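Local atomic coordinates of CG8862 (Drosophila melanogaster, PDB entry 3ISM), a protein that probably cleaves DNA and RNA as a magnesium-dependent mitochondrial endonuclease of the non-specific nuclease family. Residues 160-165 and 183-188. Sequence-based numbering, arbitrary orientation.
Sequences PLYLPH and TVAVPT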
loop_
_atom_site.group_PDB
_atom_site.type_symbol
_atom_site.label_atom_id
_atom_site.label_comp_id
_atom_site.label_asym_id
_atom_site.label_seq_id
_atom_site.Cartn_x
_atom_site.Cartn_y
_atom_site.Cartn_z
ATOM N N PRO B 160 10.158 -2.514 -4.469
ATOM C CA PRO B 160 9.432 -3.501 -3.689
ATOM C C PRO B 160 8.042 -3.828 -4.226
ATOM O O PRO B 160 7.429 -3.014 -4.943
ATOM C CB PRO B 160 9.312 -2.822 -2.328
ATOM C CG PRO B 160 9.229 -1.365 -2.642
ATOM C CD PRO B 160 10.077 -1.164 -3.871
ATOM N N LEU B 161 7.576 -5.017 -3.879
ATOM C CA LEU B 161 6.209 -5.463 -4.137
ATOM C C LEU B 161 5.657 -6.063 -2.852
ATOM O O LEU B 161 6.414 -6.504 -1.987
ATOM C CB LEU B 161 6.155 -6.547 -5.225
ATOM C CG LEU B 161 6.619 -6.184 -6.632
ATOM C CD1 LEU B 161 6.821 -7.442 -7.499
ATOM C CD2 LEU B 161 5.647 -5.217 -7.266
ATOM N N TYR B 162 4.329 -6.082 -2.751
ATOM C CA TYR B 162 3.627 -6.600 -1.596
ATOM C C TYR B 162 2.488 -7.437 -2.169
ATOM O O TYR B 162 1.374 -6.936 -2.374
ATOM C CB TYR B 162 3.113 -5.445 -0.724
ATOM C CG TYR B 162 4.147 -4.353 -0.443
ATOM C CD1 TYR B 162 4.907 -4.371 0.726
ATOM C CD2 TYR B 162 4.352 -3.306 -1.347
ATOM C CE1 TYR B 162 5.847 -3.390 0.977
ATOM C CE2 TYR B 162 5.288 -2.322 -1.107
ATOM C CZ TYR B 162 6.042 -2.377 0.051
ATOM O OH TYR B 162 6.975 -1.398 0.300
ATOM N N LEU B 163 2.783 -8.704 -2.453
ATOM C CA LEU B 163 1.905 -9.566 -3.265
ATOM C C LEU B 163 0.972 -10.405 -2.405
ATOM O O LEU B 163 1.365 -10.850 -1.336
ATOM C CB LEU B 163 2.726 -10.489 -4.184
ATOM C CG LEU B 163 3.728 -9.854 -5.162
ATOM C CD1 LEU B 163 4.283 -10.913 -6.129
ATOM C CD2 LEU B 163 3.069 -8.734 -5.923
ATOM N N PRO B 164 -0.278 -10.577 -2.857
ATOM C CA PRO B 164 -1.309 -11.347 -2.148
ATOM C C PRO B 164 -1.051 -12.835 -2.126
ATOM O O PRO B 164 -0.315 -13.335 -2.955
ATOM C CB PRO B 164 -2.573 -11.086 -2.970
ATOM C CG PRO B 164 -2.058 -10.747 -4.358
ATOM C CD PRO B 164 -0.809 -9.959 -4.094
ATOM N N HIS B 165 -1.672 -13.527 -1.181
ATOM C CA HIS B 165 -1.680 -14.980 -1.159
ATOM C C HIS B 165 -3.106 -15.379 -0.793
ATOM O O HIS B 165 -3.870 -14.566 -0.254
ATOM C CB HIS B 165 -0.700 -15.519 -0.106
ATOM C CG HIS B 165 -1.008 -15.049 1.283
ATOM N ND1 HIS B 165 -0.620 -13.815 1.751
ATOM C CD2 HIS B 165 -1.709 -15.625 2.286
ATOM C CE1 HIS B 165 -1.042 -13.659 2.991
ATOM N NE2 HIS B 165 -1.714 -14.741 3.339
ATOM N N THR B 183 7.768 1.420 12.027
ATOM C CA THR B 183 7.000 0.483 11.211
ATOM C C THR B 183 7.466 0.440 9.758
ATOM O O THR B 183 6.714 0.733 8.837
ATOM C CB THR B 183 5.473 0.735 11.305
ATOM O OG1 THR B 183 5.159 1.984 10.696
ATOM C CG2 THR B 183 5.008 0.779 12.783
ATOM N N VAL B 184 8.728 0.075 9.564
ATOM C CA VAL B 184 9.285 -0.055 8.218
ATOM C C VAL B 184 8.748 -1.354 7.588
ATOM O O VAL B 184 8.874 -2.426 8.175
ATOM C CB VAL B 184 10.833 -0.006 8.246
ATOM C CG1 VAL B 184 11.438 -0.121 6.811
ATOM C CG2 VAL B 184 11.286 1.282 8.892
ATOM N N ALA B 185 8.118 -1.238 6.415
ATOM C CA ALA B 185 7.519 -2.391 5.755
ATOM C C ALA B 185 8.561 -3.386 5.239
ATOM O O ALA B 185 9.601 -2.986 4.706
ATOM C CB ALA B 185 6.642 -1.940 4.618
ATOM N N VAL B 186 8.273 -4.674 5.404
ATOM C CA VAL B 186 9.092 -5.738 4.834
ATOM C C VAL B 186 8.390 -6.261 3.579
ATOM O O VAL B 186 7.394 -6.996 3.659
ATOM C CB VAL B 186 9.355 -6.892 5.825
ATOM C CG1 VAL B 186 10.252 -7.952 5.165
ATOM C CG2 VAL B 186 10.001 -6.370 7.155
ATOM N N PRO B 187 8.891 -5.858 2.410
ATOM C CA PRO B 187 8.276 -6.275 1.146
ATOM C C PRO B 187 8.286 -7.793 0.946
ATOM O O PRO B 187 9.184 -8.485 1.440
ATOM C CB PRO B 187 9.134 -5.556 0.095
ATOM C CG PRO B 187 9.722 -4.346 0.857
ATOM C CD PRO B 187 10.034 -4.947 2.197
ATOM N N THR B 188 7.281 -8.307 0.243
ATOM C CA THR B 188 7.170 -9.748 0.001
ATOM C C THR B 188 8.151 -10.156 -1.117
ATOM O O THR B 188 8.634 -11.273 -1.145
ATOM C CB THR B 188 5.717 -10.158 -0.405
ATOM O OG1 THR B 188 5.396 -9.624 -1.708
ATOM C CG2 THR B 188 4.716 -9.653 0.615
#
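Thr188 grips the backbone of 160-165 at two points. Its N donates to Leu161 O (3.0 Å), lying in the carbonyl plane but with its N-H...O angle bent to 134°. Its OG1, set between the backbone N and the carbonyl carbon (chi1 68°), accepts a nearly straight bond (169°) from Leu163 N at 2.9 Å, while CG2 lies alongside Tyr162 CA. Beside Thr188, Pro187 CG rests against Pro160 CB at 3.6 Å, and the Tyr162 side chain runs alongside the proline ring, Tyr162 CE1 lying 3.8 Å from Pro187 CA. Ala185 CB meets Tyr162 CE1 at 4.0 Å, oblique to the ring. Farther out, the Tyr176 ring meets the Tyr162 ring at a slant, Arg46 of the second subunit packs on Tyr162, and Asn212 ND2 is hydrogen-bonded to Pro187 O. The contact thus joins the exit of strand 153-161 to the lead-in of its antiparallel neighbour 189-197, in the family's mixed central sheet. A valine at Thr188 would take away the hydroxyl that accepts from Leu163 N and would probably loosen the chain just after strand 153-161. One threonine serves Leu161 O through its N-H and Leu163 N through OG1, so two backbone groups at the strand end are bonded.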